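Local coordinates for protein regulator of polyketide synthase expression (Bifidobacterium adolescentis, PDB 3ONQ) that is of unknown function but carries a PucR-type helix-turn-helix domain and probably binds DNA to regulate polyketide synthase expression, at residues B[223-226]-B[227-231]; B[203-207]-B[208-212]. All coordinates share one frame; numbering follows the deposited sequence.

Contact 1. Residues B[223-226]-B[227-231]; sequences PNTV and RYRLK. With SO4 (sulfate ion), chain S.
Arg229 reaches back along its helix over Thr225, one turn earlier, and carries its guanidinium to a sulfate ion. Its CB rests 3.6 Å from Thr225 O, the carbonyl that accepts the backbone N-H of Arg229. CG, turned beside the backbone N (chi1 -65°), keeps close to that carbonyl and also approaches SO4 O4. From CG the chain runs extended, CD passing the same sulfate oxygen, and the flat end then grips the anion edge-on with two nearly straight bonds: NE to SO4 O4 at 2.8 Å and NH2 to SO4 O3 at 2.7 Å. One face of the guanidinium carries the Thr225 methyl, with CG2 3.5 Å from NE, while NH1 binds Thr201 OG1 of helix 198-207. Replacement by alanine would probably leave the sulfate without its paired donors and Thr201 OG1 without this partner, and would uncover the Thr225 methyl.

On another side of the helix, Asn224 OD1 lies at the edge of the Arg227 guanidinium, weakly bonded to NE and NH1, each 3.4 Å away; the amide and guanidinium planes stand 60° apart. The buried side is apolar: Val226 CG1 meets Leu230 CD1 at 3.9 Å, alongside the backbone bond from Leu230 N to Val226 O. The opening turns of helix 223-237 are thus two-sided, Val226 and Leu230 buried against the domain and Asn224 and Arg227 at the surface. The sulfate probably came from the crystallisation liquor, but an arginine presenting two N-H groups to a tetrahedral anion is consistent with a place where a DNA phosphate could bind.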
loop_
_atom_site.group_PDB
_atom_site.type_symbol
_atom_site.label_atom_id
_atom_site.label_comp_id
_atom_site.label_asym_id
_atom_site.label_seq_id
_atom_site.Cartn_x
_atom_site.Cartn_y
_atom_site.Cartn_z
ATOM N N PRO B 223 -8.436 -36.191 28.569
ATOM C CA PRO B 223 -7.069 -35.758 28.239
ATOM C C PRO B 223 -6.653 -36.102 26.800
ATOM O O PRO B 223 -5.993 -35.283 26.153
ATOM C CB PRO B 223 -6.213 -36.520 29.253
ATOM C CG PRO B 223 -7.116 -36.621 30.457
ATOM C CD PRO B 223 -8.509 -36.818 29.903
ATOM N N ASN B 224 -7.030 -37.286 26.315
ATOM C CA ASN B 224 -6.773 -37.673 24.927
ATOM C C ASN B 224 -7.374 -36.696 23.938
ATOM O O ASN B 224 -6.859 -36.511 22.835
ATOM C CB ASN B 224 -7.321 -39.069 24.628
ATOM C CG ASN B 224 -6.521 -40.164 25.301
ATOM O OD1 ASN B 224 -5.412 -39.929 25.779
ATOM N ND2 ASN B 224 -7.077 -41.377 25.332
ATOM N N THR B 225 -8.478 -36.077 24.328
ATOM C CA THR B 225 -9.133 -35.133 23.445
ATOM C C THR B 225 -8.301 -33.855 23.336
ATOM O O THR B 225 -8.132 -33.300 22.238
ATOM C CB THR B 225 -10.576 -34.855 23.893
ATOM O OG1 THR B 225 -11.349 -36.039 23.680
ATOM C CG2 THR B 225 -11.181 -33.726 23.090
ATOM N N VAL B 226 -7.768 -33.403 24.466
ATOM C CA VAL B 226 -6.856 -32.269 24.454
ATOM C C VAL B 226 -5.639 -32.612 23.599
ATOM O O VAL B 226 -5.204 -31.808 22.772
ATOM C CB VAL B 226 -6.376 -31.907 25.862
ATOM C CG1 VAL B 226 -5.337 -30.779 25.791
ATOM C CG2 VAL B 226 -7.556 -31.507 26.742
ATOM N N ARG B 227 -5.098 -33.811 23.807
ATOM C CA ARG B 227 -3.933 -34.273 23.059
ATOM C C ARG B 227 -4.197 -34.183 21.565
ATOM O O ARG B 227 -3.396 -33.641 20.809
ATOM C CB ARG B 227 -3.611 -35.715 23.441
ATOM C CG ARG B 227 -2.170 -35.965 23.842
ATOM C CD ARG B 227 -1.938 -37.448 24.134
ATOM N NE ARG B 227 -2.686 -37.902 25.307
ATOM C CZ ARG B 227 -2.152 -38.086 26.512
ATOM N NH1 ARG B 227 -2.911 -38.494 27.523
ATOM N NH2 ARG B 227 -0.858 -37.868 26.708
ATOM N N TYR B 228 -5.338 -34.714 21.147
ATOM C CA TYR B 228 -5.710 -34.739 19.744
ATOM C C TYR B 228 -5.835 -33.320 19.177
ATOM O O TYR B 228 -5.339 -33.028 18.083
ATOM C CB TYR B 228 -7.014 -35.535 19.568
ATOM C CG TYR B 228 -7.558 -35.581 18.152
ATOM C CD1 TYR B 228 -7.158 -36.577 17.261
ATOM C CD2 TYR B 228 -8.488 -34.644 17.710
ATOM C CE1 TYR B 228 -7.660 -36.631 15.963
ATOM C CE2 TYR B 228 -8.992 -34.687 16.412
ATOM C CZ TYR B 228 -8.575 -35.681 15.546
ATOM O OH TYR B 228 -9.076 -35.728 14.264
ATOM N N ARG B 229 -6.489 -32.431 19.911
ATOM C CA ARG B 229 -6.597 -31.041 19.455
ATOM C C ARG B 229 -5.258 -30.314 19.320
ATOM O O ARG B 229 -5.055 -29.569 18.357
ATOM C CB ARG B 229 -7.545 -30.238 20.342
ATOM C CG ARG B 229 -8.980 -30.737 20.263
ATOM C CD ARG B 229 -9.804 -30.160 21.386
ATOM N NE ARG B 229 -11.176 -30.649 21.362
ATOM C CZ ARG B 229 -12.101 -30.303 22.253
ATOM N NH1 ARG B 229 -11.797 -29.461 23.245
ATOM N NH2 ARG B 229 -13.331 -30.792 22.144
ATOM N N LEU B 230 -4.352 -30.507 20.276
ATOM C CA LEU B 230 -3.040 -29.856 20.184
ATOM C C LEU B 230 -2.279 -30.343 18.955
ATOM O O LEU B 230 -1.605 -29.569 18.282
ATOM C CB LEU B 230 -2.210 -30.099 21.439
ATOM C CG LEU B 230 -2.869 -29.651 22.735
ATOM C CD1 LEU B 230 -1.970 -29.981 23.911
ATOM C CD2 LEU B 230 -3.193 -28.166 22.678
ATOM N N LYS B 231 -2.402 -31.635 18.673
ATOM C CA LYS B 231 -1.749 -32.229 17.519
ATOM C C LYS B 231 -2.300 -31.597 16.237
ATOM O O LYS B 231 -1.540 -31.217 15.337
ATOM C CB LYS B 231 -1.945 -33.747 17.531
ATOM C CG LYS B 231 -1.270 -34.481 16.384
ATOM C CD LYS B 231 -1.305 -35.987 16.607
ATOM C CE LYS B 231 -1.214 -36.748 15.288
ATOM N NZ LYS B 231 -2.391 -36.482 14.406
HETATM S S SO4 S . -13.078 -32.590 18.857
HETATM O O1 SO4 S . -13.257 -34.002 18.532
HETATM O O2 SO4 S . -13.436 -31.763 17.705
HETATM O O3 SO4 S . -13.947 -32.258 19.983
HETATM O O4 SO4 S . -11.680 -32.353 19.204
#

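Contact 2. Residues B[203-207]-B[208-212]; sequences STFLK and YGSSL
A Schellman motif ends helix 198-207 here, and the chain that leaves it folds back over Phe205 before helix 212-219 begins, within the C-terminal helix-turn-helix region. Gly209, with positive phi (82°), is the C-prime residue: Ser210 N donates to Phe205 O at 2.8 Å, while Gly209 N reaches Leu206 O in a weaker bond of 3.4 Å. At these backbone angles a CB would jam against the carbonyl oxygen of Tyr208, so the position calls for glycine. Tyr208 N keeps a helical bond to Thr204 O at 3.0 Å and adds a weak one to Phe205 O, which therefore receives two N-H groups.

The Phe205 ring lies under the returning chain. Its first torsion, 178°, puts CG opposite the backbone N and brings the end of the ring in toward the turn; Ser210 CA sits over one face, 3.5 Å from the ring centroid and 17° off the normal, a CH-pi contact. Ser210 OG approaches the rim at CE2, and farther along Leu212 CD2 meets CE1 at 4.1 Å. Leu230 of helix 223-237 and Thr215 of helix 212-219 also touch this ring. Beside the turn, the Tyr208 ring lies alongside Thr204, whose CG2 is 3.7 Å from CD1; Thr204 O is in the ring plane at its edge. The extended aliphatic chain of Lys207 runs next to the same ring, CD approaching CE1.

Ser211 then caps the next helix, its OG accepting from Asn214 N. Last-turn carbonyls of one helix and a first-turn N-H of the next are thus both supplied with partners within a few residues, and the aromatic face receives the backbone that joins them.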
loop_
_atom_site.group_PDB
_atom_site.type_symbol
_atom_site.label_atom_id
_atom_site.label_comp_id
_atom_site.label_asym_id
_atom_site.label_seq_id
_atom_site.Cartn_x
_atom_site.Cartn_y
_atom_site.Cartn_z
ATOM N N SER B 203 -5.412 -22.278 23.862
ATOM C CA SER B 203 -5.373 -21.141 24.764
ATOM C C SER B 203 -5.419 -21.627 26.209
ATOM O O SER B 203 -4.655 -21.181 27.065
ATOM C CB SER B 203 -6.571 -20.240 24.496
ATOM O OG SER B 203 -6.586 -19.169 25.416
ATOM N N THR B 204 -6.337 -22.547 26.480
ATOM C CA THR B 204 -6.523 -23.032 27.836
ATOM C C THR B 204 -5.294 -23.821 28.271
ATOM O O THR B 204 -4.854 -23.706 29.398
ATOM C CB THR B 204 -7.768 -23.939 27.942
ATOM O OG1 THR B 204 -8.929 -23.222 27.508
ATOM C CG2 THR B 204 -7.961 -24.396 29.362
ATOM N N PHE B 205 -4.726 -24.596 27.361
ATOM C CA PHE B 205 -3.569 -25.411 27.677
ATOM C C PHE B 205 -2.389 -24.547 28.093
ATOM O O PHE B 205 -1.738 -24.831 29.075
ATOM C CB PHE B 205 -3.210 -26.243 26.452
ATOM C CG PHE B 205 -1.997 -27.107 26.618
ATOM C CD1 PHE B 205 -2.060 -28.289 27.322
ATOM C CD2 PHE B 205 -0.800 -26.755 26.040
ATOM C CE1 PHE B 205 -0.954 -29.081 27.456
ATOM C CE2 PHE B 205 0.303 -27.552 26.172
ATOM C CZ PHE B 205 0.224 -28.713 26.882
ATOM N N LEU B 206 -2.144 -23.476 27.352
ATOM C CA LEU B 206 -1.063 -22.551 27.654
ATOM C C LEU B 206 -1.263 -21.818 28.972
ATOM O O LEU B 206 -0.344 -21.666 29.749
ATOM C CB LEU B 206 -0.875 -21.557 26.514
ATOM C CG LEU B 206 -0.386 -22.129 25.187
ATOM C CD1 LEU B 206 -0.438 -21.091 24.106
ATOM C CD2 LEU B 206 0.989 -22.717 25.289
ATOM N N LYS B 207 -2.495 -21.399 29.212
ATOM C CA LYS B 207 -2.869 -20.664 30.401
ATOM C C LYS B 207 -2.643 -21.497 31.642
ATOM O O LYS B 207 -2.229 -20.995 32.670
ATOM C CB LYS B 207 -4.331 -20.251 30.314
ATOM C CG LYS B 207 -4.850 -19.539 31.528
ATOM C CD LYS B 207 -6.284 -19.098 31.334
ATOM C CE LYS B 207 -6.860 -18.523 32.612
ATOM N NZ LYS B 207 -8.177 -17.866 32.396
ATOM N N TYR B 208 -2.915 -22.785 31.527
ATOM C CA TYR B 208 -2.891 -23.688 32.659
ATOM C C TYR B 208 -1.590 -24.434 32.830
ATOM O O TYR B 208 -1.560 -25.497 33.410
ATOM C CB TYR B 208 -4.086 -24.629 32.653
ATOM C CG TYR B 208 -5.331 -23.940 33.120
ATOM C CD1 TYR B 208 -6.073 -23.163 32.261
ATOM C CD2 TYR B 208 -5.749 -24.041 34.432
ATOM C CE1 TYR B 208 -7.196 -22.519 32.684
ATOM C CE2 TYR B 208 -6.881 -23.407 34.862
ATOM C CZ TYR B 208 -7.598 -22.642 33.988
ATOM O OH TYR B 208 -8.727 -21.992 34.410
ATOM N N GLY B 209 -0.515 -23.871 32.306
ATOM C CA GLY B 209 0.789 -24.462 32.495
ATOM C C GLY B 209 1.182 -25.590 31.579
ATOM O O GLY B 209 2.053 -26.377 31.911
ATOM N N SER B 210 0.542 -25.681 30.429
ATOM C CA SER B 210 0.888 -26.729 29.496
ATOM C C SER B 210 0.702 -28.076 30.159
ATOM O O SER B 210 1.517 -28.964 30.017
ATOM C CB SER B 210 2.327 -26.567 29.025
ATOM O OG SER B 210 2.425 -25.560 28.051
ATOM N N SER B 211 -0.382 -28.197 30.910
ATOM C CA SER B 211 -0.751 -29.454 31.556
ATOM C C SER B 211 -1.957 -30.075 30.876
ATOM O O SER B 211 -3.027 -29.460 30.830
ATOM C CB SER B 211 -1.105 -29.203 33.017
ATOM O OG SER B 211 -1.821 -30.316 33.529
ATOM N N LEU B 212 -1.803 -31.289 30.349
ATOM C CA LEU B 212 -2.935 -31.987 29.756
ATOM C C LEU B 212 -4.060 -32.149 30.762
ATOM O O LEU B 212 -5.226 -31.886 30.454
ATOM C CB LEU B 212 -2.538 -33.369 29.261
ATOM C CG LEU B 212 -1.911 -33.440 27.881
ATOM C CD1 LEU B 212 -1.712 -34.897 27.518
ATOM C CD2 LEU B 212 -2.785 -32.737 26.853
#

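In the fold
Contact 2 comes first along the chain, closing helix 198-207 and leading into helix 212-219; contact 1 follows on the opening turns of helix 223-237. Their centres are 12 Å apart and lie about 28 and 30 Å, respectively, from the chain's centre, inside the PucR-type helix-turn-helix range. They meet largely through apolar side chains: Leu212 CD2 lies 3.4 Å from Val226 CG1, and Leu230 CD1 3.8 Å from Phe205 CE1. Arg227 also packs on Leu212, NH2 lying 3.2 Å from CD1. The two contacts therefore share one hydrophobic interior. Helices 212-219 and 223-237 probably form the helix-turn-helix pair, the latter as recognition helix, with helix 198-207 packed against its buried side.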